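Local atomic coordinates of macro domain-containing protein (Thermosipho africanus, PDB entry 7OMU), a protein that joins a DarT-family domain and a macro domain in one chain and holds adenosine-5-diphosphoribose in the pocket of the macro domain. Residues V244-V249 / F314-T319; D233-R238 / K254-R259; I29-N34 / K57-N62. The protein carries 1 engineered substitution. All blocks are in the same frame, centred on the assembly; numbering follows the deposited sequence.

Contact 1 of 3, residues V244-V249 / F314-T319; sequences VSVNTV and FLLFPT. With APR (adenosine-5-diphosphoribose), chain C.
Val-244 and Val-246, which lose the most surface to this contact, lie on one side of a parallel strand pair and meet Leu-316 and Pro-318 there. The backbone fixes the pairing. Val-244 N donates to Leu-315 O at 2.8 Å, and Val-244 O accepts from Phe-317 N in a nearly straight bond of 3.0 Å (174° at the hydrogen). Val-246 repeats the pattern, with N bonded to Phe-317 O and O to Thr-319 N, so its bonds straddle Pro-318. Among the side chains, Val-244 CG2 comes up to the edge of the Phe-314 ring, in its plane and 3.9 Å from CD2. The branches of Val-246 divide: CG1 rests 4.2 Å from Leu-316 CD2, while CG2 lies beside Pro-318, 4.4 Å from its CB. Phe-271 of helix 265-275 packs on both Val-246 and Leu-316.

The two strands are neighbours in the mixed sheet of the macro domain, an alpha/beta/alpha fold, and their C-terminal ends lead into the ligand pocket. Ser-245 and Thr-319 turn to the ligand here, with Thr-319 OG1 3.0 Å from O2B of adenosine-5-diphosphoribose. Just past the strand, Asn-247 ND2 donates to ligand O3D at 2.7 Å and also bonds Val-251 O. Its OD1 accepts from Val-249 N, 3.0 Å away, closing an Asx turn that holds the amide in position.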
loop_
_atom_site.group_PDB
_atom_site.type_symbol
_atom_site.label_atom_id
_atom_site.label_comp_id
_atom_site.label_asym_id
_atom_site.label_seq_id
_atom_site.Cartn_x
_atom_site.Cartn_y
_atom_site.Cartn_z
ATOM N N VAL A 244 -3.086 1.967 17.301
ATOM C CA VAL A 244 -2.798 3.384 16.957
ATOM C C VAL A 244 -2.371 4.080 18.245
ATOM O O VAL A 244 -3.201 4.161 19.170
ATOM C CB VAL A 244 -4.034 4.051 16.325
ATOM C CG1 VAL A 244 -3.813 5.536 16.072
ATOM C CG2 VAL A 244 -4.457 3.345 15.048
ATOM N N SER A 245 -1.115 4.531 18.303
ATOM C CA SER A 245 -0.562 5.298 19.445
ATOM C C SER A 245 -1.310 6.628 19.516
ATOM O O SER A 245 -1.365 7.309 18.482
ATOM C CB SER A 245 0.924 5.503 19.308
ATOM O OG SER A 245 1.482 4.555 18.410
ATOM N N VAL A 246 -1.894 6.942 20.674
ATOM C CA VAL A 246 -2.659 8.197 20.936
ATOM C C VAL A 246 -2.219 8.776 22.286
ATOM O O VAL A 246 -1.470 8.097 23.025
ATOM C CB VAL A 246 -4.181 7.953 20.894
ATOM C CG1 VAL A 246 -4.636 7.502 19.518
ATOM C CG2 VAL A 246 -4.640 6.963 21.950
ATOM N N ASN A 247 -2.679 9.992 22.580
ATOM C CA ASN A 247 -2.478 10.713 23.866
ATOM C C ASN A 247 -3.820 10.739 24.604
ATOM O O ASN A 247 -4.779 10.163 24.074
ATOM C CB ASN A 247 -1.938 12.122 23.625
ATOM C CG ASN A 247 -2.830 12.930 22.707
ATOM O OD1 ASN A 247 -3.978 13.210 23.038
ATOM N ND2 ASN A 247 -2.325 13.278 21.536
ATOM N N THR A 248 -3.885 11.387 25.769
ATOM C CA THR A 248 -5.124 11.560 26.574
ATOM C C THR A 248 -5.480 13.054 26.628
ATOM O O THR A 248 -5.574 13.601 27.735
ATOM C CB THR A 248 -4.965 10.914 27.956
ATOM O OG1 THR A 248 -4.214 9.711 27.791
ATOM C CG2 THR A 248 -6.293 10.610 28.619
ATOM N N VAL A 249 -5.682 13.671 25.458
ATOM C CA VAL A 249 -6.208 15.061 25.284
ATOM C C VAL A 249 -7.394 15.009 24.313
ATOM O O VAL A 249 -8.518 15.376 24.716
ATOM C CB VAL A 249 -5.113 16.017 24.767
ATOM C CG1 VAL A 249 -5.649 17.412 24.458
ATOM C CG2 VAL A 249 -3.936 16.095 25.722
ATOM N N PHE A 314 -9.813 -1.006 14.977
ATOM C CA PHE A 314 -8.745 -0.077 15.420
ATOM C C PHE A 314 -8.668 -0.114 16.944
ATOM O O PHE A 314 -9.696 0.129 17.594
ATOM C CB PHE A 314 -9.018 1.344 14.924
ATOM C CG PHE A 314 -8.745 1.540 13.458
ATOM C CD1 PHE A 314 -9.651 1.107 12.505
ATOM C CD2 PHE A 314 -7.571 2.136 13.036
ATOM C CE1 PHE A 314 -9.397 1.290 11.156
ATOM C CE2 PHE A 314 -7.318 2.314 11.684
ATOM C CZ PHE A 314 -8.231 1.894 10.743
ATOM N N LEU A 315 -7.488 -0.433 17.479
ATOM C CA LEU A 315 -7.188 -0.391 18.930
ATOM C C LEU A 315 -6.506 0.943 19.223
ATOM O O LEU A 315 -5.428 1.179 18.668
ATOM C CB LEU A 315 -6.290 -1.573 19.305
ATOM C CG LEU A 315 -5.958 -1.701 20.792
ATOM C CD1 LEU A 315 -7.218 -1.957 21.607
ATOM C CD2 LEU A 315 -4.942 -2.807 21.032
ATOM N N LEU A 316 -7.144 1.792 20.028
ATOM C CA LEU A 316 -6.577 3.081 20.496
ATOM C C LEU A 316 -5.762 2.811 21.762
ATOM O O LEU A 316 -6.354 2.435 22.786
ATOM C CB LEU A 316 -7.717 4.077 20.726
ATOM C CG LEU A 316 -8.600 4.318 19.501
ATOM C CD1 LEU A 316 -9.786 5.197 19.848
ATOM C CD2 LEU A 316 -7.795 4.924 18.360
ATOM N N PHE A 317 -4.444 2.978 21.662
ATOM C CA PHE A 317 -3.443 2.625 22.696
ATOM C C PHE A 317 -2.780 3.897 23.209
ATOM O O PHE A 317 -1.875 4.422 22.571
ATOM C CB PHE A 317 -2.412 1.674 22.091
ATOM C CG PHE A 317 -1.520 0.992 23.091
ATOM C CD1 PHE A 317 -0.638 1.721 23.870
ATOM C CD2 PHE A 317 -1.557 -0.384 23.243
ATOM C CE1 PHE A 317 0.185 1.092 24.786
ATOM C CE2 PHE A 317 -0.728 -1.014 24.156
ATOM C CZ PHE A 317 0.138 -0.275 24.927
ATOM N N PRO A 318 -3.192 4.434 24.377
ATOM C CA PRO A 318 -2.564 5.635 24.922
ATOM C C PRO A 318 -1.133 5.364 25.413
ATOM O O PRO A 318 -0.964 4.542 26.304
ATOM C CB PRO A 318 -3.489 6.024 26.083
ATOM C CG PRO A 318 -4.125 4.716 26.512
ATOM C CD PRO A 318 -4.272 3.918 25.234
ATOM N N THR A 319 -0.152 6.054 24.817
ATOM C CA THR A 319 1.300 5.943 25.125
ATOM C C THR A 319 1.796 7.183 25.879
ATOM O O THR A 319 3.008 7.234 26.150
ATOM C CB THR A 319 2.141 5.790 23.851
ATOM O OG1 THR A 319 2.040 7.007 23.110
ATOM C CG2 THR A 319 1.711 4.632 22.981
HETATM N N1 APR C . 3.482 1.586 9.522
HETATM C C2 APR C . 4.311 1.257 10.522
HETATM N N3 APR C . 4.927 2.044 11.403
HETATM C C4 APR C . 4.616 3.333 11.181
HETATM C C5 APR C . 3.785 3.827 10.196
HETATM C C6 APR C . 3.191 2.894 9.324
HETATM N N6 APR C . 2.371 3.224 8.329
HETATM N N7 APR C . 3.709 5.213 10.285
HETATM C C8 APR C . 4.477 5.525 11.303
HETATM N N9 APR C . 5.060 4.419 11.885
HETATM C "C1'" APR C . 5.970 4.378 13.032
HETATM C "C2'" APR C . 6.852 5.616 13.174
HETATM O "O2'" APR C . 8.088 5.436 12.517
HETATM C "C3'" APR C . 7.014 5.769 14.693
HETATM O "O3'" APR C . 8.330 5.422 15.101
HETATM O "O4'" APR C . 5.192 4.309 14.202
HETATM C "C4'" APR C . 5.962 4.832 15.312
HETATM C "C5'" APR C . 5.026 5.457 16.324
HETATM O "O5'" APR C . 4.249 6.526 15.704
HETATM P PA APR C . 3.859 7.871 16.507
HETATM O O1A APR C . 2.524 8.353 16.041
HETATM O O2A APR C . 4.997 8.836 16.445
HETATM O O3A APR C . 3.702 7.341 18.018
HETATM P PB APR C . 4.197 7.857 19.459
HETATM O O1B APR C . 5.683 7.999 19.420
HETATM O O2B APR C . 3.610 6.976 20.513
HETATM O O5D APR C . 3.519 9.315 19.537
HETATM C C5D APR C . 2.141 9.456 19.990
HETATM O O4D APR C . 1.684 11.266 18.460
HETATM O O1D APR C . 0.445 9.802 17.182
HETATM C C1D APR C . 0.390 10.968 17.919
HETATM O O2D APR C . -1.776 11.492 19.023
HETATM C C2D APR C . -0.553 10.787 19.120
HETATM O O3D APR C . 0.152 12.606 20.606
HETATM C C3D APR C . 0.278 11.218 20.328
HETATM C C4D APR C . 1.699 10.894 19.853
#

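Contact 2 of 3, residues D233-R238 / K254-R259; sequences DMFFSR and KGLASR. With APR (adenosine-5-diphosphoribose), chain C.
Asp-233 OD2 is gripped by the guanidinium of Arg-259: NH1 donates at 2.8 Å to the syn side of this oxygen, making a salt bridge, and NH2 adds a weak bond. The two groups meet tip to tip, but the carboxylate and guanidinium planes stand 79° apart, so the salt bridge centres on OD2 and a coplanar pairing is ruled out. OD1, also near NH1, accepts from N6 of adenosine-5-diphosphoribose at 2.9 Å, with a weak further bond from Phe-235 N. Beside it, Met-234 N donates to ligand N1 at 3.1 Å. The bonds of OD1 and Met-234 N to the ligand meet the N6 and N1 edge of the adenine.

Phe-235 covers one face of the guanidinium. Its CD2 lies 3.4 Å above the plane, over the centre, while the ring is inclined by 38° to that plane. The arginine chain, extended from CG to NE, runs past the ring in the opposite direction, and NE is bonded to Gln-263. Leu-256 touches both ring and ligand: CD2 sits at the edge of the Phe-235 ring, 4.1 Å from CZ, and CD1 lies 3.6 Å from adenine C5. That same CD1 meets Met-234 CE, brought round by a bend at the last torsion (chi3 67°). Leu-256 N donates to ligand O1A at 3.1 Å.

Between strands 227-231 and 241-246, the loop carrying residues 233-238 thus faces helix 256-263; Leu-242 of strand 241-246 packs on Phe-235, Val-244 of that strand on Leu-256, and Ala-352 and Pro-354 of strand 351-354 on Met-234.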
loop_
_atom_site.group_PDB
_atom_site.type_symbol
_atom_site.label_atom_id
_atom_site.label_comp_id
_atom_site.label_asym_id
_atom_site.label_seq_id
_atom_site.Cartn_x
_atom_site.Cartn_y
_atom_site.Cartn_z
ATOM N N ASP A 233 4.151 -0.874 5.903
ATOM C CA ASP A 233 2.953 -0.038 6.172
ATOM C C ASP A 233 1.924 -0.881 6.926
ATOM O O ASP A 233 1.428 -1.856 6.352
ATOM C CB ASP A 233 2.367 0.503 4.869
ATOM C CG ASP A 233 1.424 1.673 5.071
ATOM O OD1 ASP A 233 0.947 1.852 6.208
ATOM O OD2 ASP A 233 1.175 2.394 4.079
ATOM N N MET A 234 1.635 -0.509 8.173
ATOM C CA MET A 234 0.690 -1.210 9.079
ATOM C C MET A 234 -0.687 -1.332 8.413
ATOM O O MET A 234 -1.320 -2.394 8.561
ATOM C CB MET A 234 0.549 -0.432 10.390
ATOM C CG MET A 234 -0.311 -1.126 11.420
ATOM S SD MET A 234 -0.250 -0.293 13.016
ATOM C CE MET A 234 -1.059 1.250 12.601
ATOM N N PHE A 235 -1.130 -0.287 7.708
ATOM C CA PHE A 235 -2.520 -0.150 7.196
ATOM C C PHE A 235 -2.723 -1.061 5.980
ATOM O O PHE A 235 -3.888 -1.376 5.654
ATOM C CB PHE A 235 -2.836 1.321 6.927
ATOM C CG PHE A 235 -2.695 2.188 8.151
ATOM C CD1 PHE A 235 -3.605 2.093 9.191
ATOM C CD2 PHE A 235 -1.632 3.065 8.286
ATOM C CE1 PHE A 235 -3.465 2.871 10.332
ATOM C CE2 PHE A 235 -1.498 3.850 9.421
ATOM C CZ PHE A 235 -2.414 3.752 10.442
ATOM N N PHE A 236 -1.628 -1.492 5.348
ATOM C CA PHE A 236 -1.629 -2.469 4.226
ATOM C C PHE A 236 -1.240 -3.862 4.738
ATOM O O PHE A 236 -1.236 -4.803 3.927
ATOM C CB PHE A 236 -0.725 -1.993 3.086
ATOM C CG PHE A 236 -1.325 -0.880 2.265
ATOM C CD1 PHE A 236 -2.413 -1.120 1.446
ATOM C CD2 PHE A 236 -0.817 0.407 2.326
ATOM C CE1 PHE A 236 -2.977 -0.099 0.699
ATOM C CE2 PHE A 236 -1.380 1.429 1.579
ATOM C CZ PHE A 236 -2.461 1.174 0.771
ATOM N N SER A 237 -0.931 -4.008 6.032
ATOM C CA SER A 237 -0.973 -5.324 6.726
ATOM C C SER A 237 -2.409 -5.823 6.608
ATOM O O SER A 237 -3.307 -4.974 6.432
ATOM C CB SER A 237 -0.534 -5.259 8.173
ATOM O OG SER A 237 -1.637 -5.107 9.053
ATOM N N ARG A 238 -2.623 -7.130 6.691
ATOM C CA ARG A 238 -3.995 -7.690 6.644
ATOM C C ARG A 238 -4.348 -8.230 8.035
ATOM O O ARG A 238 -5.214 -9.130 8.126
ATOM C CB ARG A 238 -4.090 -8.689 5.488
ATOM C CG ARG A 238 -3.938 -8.032 4.124
ATOM C CD ARG A 238 -4.598 -8.820 3.009
ATOM N NE ARG A 238 -6.044 -8.942 3.174
ATOM C CZ ARG A 238 -6.941 -7.997 2.892
ATOM N NH1 ARG A 238 -6.563 -6.814 2.432
ATOM N NH2 ARG A 238 -8.226 -8.239 3.083
ATOM N N LYS A 254 0.021 15.181 14.721
ATOM C CA LYS A 254 1.231 14.808 13.931
ATOM C C LYS A 254 1.586 13.333 14.171
ATOM O O LYS A 254 1.235 12.814 15.247
ATOM C CB LYS A 254 2.410 15.716 14.299
ATOM C CG LYS A 254 2.143 17.213 14.185
ATOM C CD LYS A 254 3.291 18.001 13.579
ATOM C CE LYS A 254 2.870 19.354 13.043
ATOM N NZ LYS A 254 3.874 19.900 12.097
ATOM N N GLY A 255 2.250 12.695 13.197
ATOM C CA GLY A 255 2.810 11.331 13.300
ATOM C C GLY A 255 1.985 10.303 12.538
ATOM O O GLY A 255 1.501 10.636 11.442
ATOM N N LEU A 256 1.859 9.087 13.088
ATOM C CA LEU A 256 0.977 8.001 12.572
ATOM C C LEU A 256 -0.488 8.397 12.804
ATOM O O LEU A 256 -1.298 8.196 11.882
ATOM C CB LEU A 256 1.325 6.679 13.271
ATOM C CG LEU A 256 0.496 5.454 12.869
ATOM C CD1 LEU A 256 1.344 4.192 12.869
ATOM C CD2 LEU A 256 -0.704 5.265 13.788
ATOM N N ALA A 257 -0.808 8.947 13.981
ATOM C CA ALA A 257 -2.159 9.442 14.352
ATOM C C ALA A 257 -2.676 10.405 13.275
ATOM O O ALA A 257 -3.859 10.298 12.905
ATOM C CB ALA A 257 -2.137 10.111 15.706
ATOM N N SER A 258 -1.816 11.297 12.781
ATOM C CA SER A 258 -2.127 12.255 11.691
ATOM C C SER A 258 -2.690 11.502 10.484
ATOM O O SER A 258 -3.750 11.905 9.984
ATOM C CB SER A 258 -0.919 13.055 11.308
ATOM O OG SER A 258 -1.256 14.044 10.353
ATOM N N ARG A 259 -2.007 10.451 10.030
ATOM C CA ARG A 259 -2.451 9.648 8.860
ATOM C C ARG A 259 -3.825 9.037 9.145
ATOM O O ARG A 259 -4.657 9.009 8.218
ATOM C CB ARG A 259 -1.471 8.520 8.539
ATOM C CG ARG A 259 -2.088 7.437 7.673
ATOM C CD ARG A 259 -1.047 6.708 6.866
ATOM N NE ARG A 259 -1.680 5.702 6.036
ATOM C CZ ARG A 259 -1.023 4.816 5.304
ATOM N NH1 ARG A 259 0.301 4.820 5.292
ATOM N NH2 ARG A 259 -1.695 3.933 4.581
HETATM N N1 APR C . 3.482 1.586 9.522
HETATM C C2 APR C . 4.311 1.257 10.522
HETATM N N3 APR C . 4.927 2.044 11.403
HETATM C C4 APR C . 4.616 3.333 11.181
HETATM C C5 APR C . 3.785 3.827 10.196
HETATM C C6 APR C . 3.191 2.894 9.324
HETATM N N6 APR C . 2.371 3.224 8.329
HETATM N N7 APR C . 3.709 5.213 10.285
HETATM C C8 APR C . 4.477 5.525 11.303
HETATM N N9 APR C . 5.060 4.419 11.885
HETATM C "C1'" APR C . 5.970 4.378 13.032
HETATM C "C2'" APR C . 6.852 5.616 13.174
HETATM O "O2'" APR C . 8.088 5.436 12.517
HETATM C "C3'" APR C . 7.014 5.769 14.693
HETATM O "O3'" APR C . 8.330 5.422 15.101
HETATM O "O4'" APR C . 5.192 4.309 14.202
HETATM C "C4'" APR C . 5.962 4.832 15.312
HETATM C "C5'" APR C . 5.026 5.457 16.324
HETATM O "O5'" APR C . 4.249 6.526 15.704
HETATM P PA APR C . 3.859 7.871 16.507
HETATM O O1A APR C . 2.524 8.353 16.041
HETATM O O2A APR C . 4.997 8.836 16.445
HETATM O O3A APR C . 3.702 7.341 18.018
HETATM P PB APR C . 4.197 7.857 19.459
HETATM O O1B APR C . 5.683 7.999 19.420
HETATM O O2B APR C . 3.610 6.976 20.513
HETATM O O5D APR C . 3.519 9.315 19.537
HETATM C C5D APR C . 2.141 9.456 19.990
HETATM O O4D APR C . 1.684 11.266 18.460
HETATM O O1D APR C . 0.445 9.802 17.182
HETATM C C1D APR C . 0.390 10.968 17.919
HETATM O O2D APR C . -1.776 11.492 19.023
HETATM C C2D APR C . -0.553 10.787 19.120
HETATM O O3D APR C . 0.152 12.606 20.606
HETATM C C3D APR C . 0.278 11.218 20.328
HETATM C C4D APR C . 1.699 10.894 19.853
#

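Contact 3 of 3, residues I29-N34 / K57-N62; sequences ITHIDN and KKVYDN
The side chains of Lys-58 and Asn-34 cross at about a right angle, and the lysine can be followed outward from there. CB lies 3.7 Å from Asn-34 ND2. The next carbon, CG, is set between the backbone N and the carbonyl carbon (chi1 68°), and bends at chi2 and chi3 bring CE back to within 4.1 Å of the same ND2. The terminal NZ leaves the two segments and is hydrogen-bonded to Tyr-28 OH and His-46 NE2.

The amide of Asn-34 is itself held by Thr-30: ND2 donates to Thr-30 OG1 at 3.1 Å, in the amide plane and nearly straight (174°). Asn-34 OD1 lies 3.5 Å from Lys-57 N. Next to it, His-31 CB approaches Lys-57 O to 4.0 Å. The imidazole is turned so that ND1 accepts from Asp-33 N at 3.2 Å, in the ring plane, and the far edge of the ring meets Val-59 at CG2.

Asn-34 N bonds His-31 O at 3.0 Å, an i+3 to i bond over two residues with helical backbone angles. This is the geometry of a beta turn of residues 31-34, next to strand 25-31, an outermost strand of a four-stranded mixed sheet in the DarT-family domain.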
loop_
_atom_site.group_PDB
_atom_site.type_symbol
_atom_site.label_atom_id
_atom_site.label_comp_id
_atom_site.label_asym_id
_atom_site.label_seq_id
_atom_site.Cartn_x
_atom_site.Cartn_y
_atom_site.Cartn_z
ATOM N N ILE A 29 0.925 -2.685 -15.392
ATOM C CA ILE A 29 0.498 -3.875 -14.597
ATOM C C ILE A 29 -0.058 -4.916 -15.568
ATOM O O ILE A 29 -0.860 -4.523 -16.435
ATOM C CB ILE A 29 -0.553 -3.482 -13.543
ATOM C CG1 ILE A 29 -0.020 -2.425 -12.576
ATOM C CG2 ILE A 29 -1.061 -4.709 -12.802
ATOM C CD1 ILE A 29 -1.108 -1.696 -11.829
ATOM N N THR A 30 0.328 -6.183 -15.412
ATOM C CA THR A 30 -0.176 -7.313 -16.238
ATOM C C THR A 30 -0.022 -8.647 -15.501
ATOM O O THR A 30 0.747 -8.713 -14.524
ATOM C CB THR A 30 0.546 -7.371 -17.589
ATOM O OG1 THR A 30 -0.231 -8.192 -18.464
ATOM C CG2 THR A 30 1.961 -7.897 -17.483
ATOM N N HIS A 31 -0.719 -9.678 -15.978
ATOM C CA HIS A 31 -0.536 -11.083 -15.538
ATOM C C HIS A 31 0.849 -11.535 -16.003
ATOM O O HIS A 31 1.254 -11.159 -17.115
ATOM C CB HIS A 31 -1.663 -11.980 -16.067
ATOM C CG HIS A 31 -1.811 -13.261 -15.317
ATOM N ND1 HIS A 31 -0.850 -14.253 -15.347
ATOM C CD2 HIS A 31 -2.806 -13.719 -14.526
ATOM C CE1 HIS A 31 -1.243 -15.266 -14.603
ATOM N NE2 HIS A 31 -2.441 -14.966 -14.089
ATOM N N ILE A 32 1.557 -12.298 -15.174
ATOM C CA ILE A 32 2.974 -12.682 -15.430
ATOM C C ILE A 32 3.036 -13.662 -16.612
ATOM O O ILE A 32 4.125 -13.805 -17.197
ATOM C CB ILE A 32 3.641 -13.232 -14.156
ATOM C CG1 ILE A 32 5.148 -13.397 -14.354
ATOM C CG2 ILE A 32 2.979 -14.523 -13.702
ATOM C CD1 ILE A 32 5.919 -13.655 -13.083
ATOM N N ASP A 33 1.911 -14.296 -16.965
ATOM C CA ASP A 33 1.793 -15.195 -18.145
ATOM C C ASP A 33 2.004 -14.393 -19.438
ATOM O O ASP A 33 2.472 -14.991 -20.428
ATOM C CB ASP A 33 0.448 -15.927 -18.154
ATOM C CG ASP A 33 0.283 -16.975 -17.059
ATOM O OD1 ASP A 33 1.302 -17.351 -16.423
ATOM O OD2 ASP A 33 -0.871 -17.415 -16.847
ATOM N N ASN A 34 1.702 -13.089 -19.425
ATOM C CA ASN A 34 1.730 -12.211 -20.627
ATOM C C ASN A 34 3.132 -11.645 -20.888
ATOM O O ASN A 34 3.309 -11.029 -21.953
ATOM C CB ASN A 34 0.753 -11.041 -20.501
ATOM C CG ASN A 34 -0.692 -11.479 -20.410
ATOM O OD1 ASN A 34 -1.067 -12.520 -20.947
ATOM N ND2 ASN A 34 -1.513 -10.680 -19.743
ATOM N N LYS A 57 -4.256 -13.414 -22.078
ATOM C CA LYS A 57 -5.082 -13.999 -20.982
ATOM C C LYS A 57 -4.835 -13.246 -19.665
ATOM O O LYS A 57 -3.999 -13.713 -18.873
ATOM C CB LYS A 57 -4.749 -15.489 -20.825
ATOM C CG LYS A 57 -5.276 -16.425 -21.909
ATOM C CD LYS A 57 -6.769 -16.713 -21.837
ATOM C CE LYS A 57 -7.182 -17.534 -20.631
ATOM N NZ LYS A 57 -7.656 -16.685 -19.511
ATOM N N LYS A 58 -5.552 -12.134 -19.457
ATOM C CA LYS A 58 -5.345 -11.167 -18.342
ATOM C C LYS A 58 -6.608 -11.113 -17.470
ATOM O O LYS A 58 -7.629 -11.708 -17.872
ATOM C CB LYS A 58 -4.956 -9.788 -18.899
ATOM C CG LYS A 58 -6.032 -9.024 -19.673
ATOM C CD LYS A 58 -5.587 -8.305 -20.972
ATOM C CE LYS A 58 -4.149 -7.818 -21.045
ATOM N NZ LYS A 58 -3.950 -6.501 -20.391
ATOM N N VAL A 59 -6.519 -10.446 -16.308
ATOM C CA VAL A 59 -7.614 -10.314 -15.296
ATOM C C VAL A 59 -7.858 -8.822 -15.032
ATOM O O VAL A 59 -7.116 -8.230 -14.235
ATOM C CB VAL A 59 -7.300 -11.082 -13.992
ATOM C CG1 VAL A 59 -8.339 -10.834 -12.902
ATOM C CG2 VAL A 59 -7.145 -12.579 -14.238
ATOM N N TYR A 60 -8.847 -8.252 -15.725
ATOM C CA TYR A 60 -9.511 -6.956 -15.423
ATOM C C TYR A 60 -11.025 -7.200 -15.432
ATOM O O TYR A 60 -11.532 -7.632 -16.484
ATOM C CB TYR A 60 -9.160 -5.885 -16.462
ATOM C CG TYR A 60 -7.860 -5.153 -16.242
ATOM C CD1 TYR A 60 -7.605 -4.482 -15.056
ATOM C CD2 TYR A 60 -6.896 -5.094 -17.238
ATOM C CE1 TYR A 60 -6.412 -3.807 -14.848
ATOM C CE2 TYR A 60 -5.701 -4.415 -17.051
ATOM C CZ TYR A 60 -5.455 -3.771 -15.850
ATOM O OH TYR A 60 -4.276 -3.106 -15.660
ATOM N N ASP A 61 -11.723 -6.939 -14.322
ATOM C CA ASP A 61 -13.192 -7.159 -14.203
ATOM C C ASP A 61 -13.899 -6.437 -15.356
ATOM O O ASP A 61 -13.499 -5.298 -15.669
ATOM C CB ASP A 61 -13.730 -6.709 -12.841
ATOM C CG ASP A 61 -14.936 -7.505 -12.362
ATOM O OD1 ASP A 61 -15.817 -7.810 -13.193
ATOM O OD2 ASP A 61 -14.977 -7.833 -11.158
ATOM N N ASN A 62 -14.903 -7.087 -15.964
ATOM C CA ASN A 62 -15.673 -6.589 -17.138
ATOM C C ASN A 62 -16.208 -5.183 -16.854
ATOM O O ASN A 62 -16.234 -4.371 -17.798
ATOM C CB ASN A 62 -16.828 -7.522 -17.510
ATOM C CG ASN A 62 -16.440 -8.545 -18.554
ATOM O OD1 ASN A 62 -16.422 -9.742 -18.277
ATOM N ND2 ASN A 62 -16.121 -8.077 -19.750
#

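In the fold
Contacts 1 and 2 build neighbouring parts of one pocket in the macro domain. Their centres are 13 Å apart and they touch directly, Val-244 CG1 lying 3.9 Å from Leu-256 CD2 and Phe-314 CE2 4.1 Å from Phe-235 CE1. Along the chain their segments alternate, strand 241-246 leading on to helix 256-263. Both reach adenosine-5-diphosphoribose: contact 2 meets the adenine and O1A and also borders the distal ribose, which contact 1 bonds along with the phosphate next to it, while Gly-361, Leu-389 and Glu-390 add further bonds. Contact 3 lies in the DarT-family domain, its centre about 42 Å from that of contact 1 and 30 Å from that of contact 2, and it touches neither.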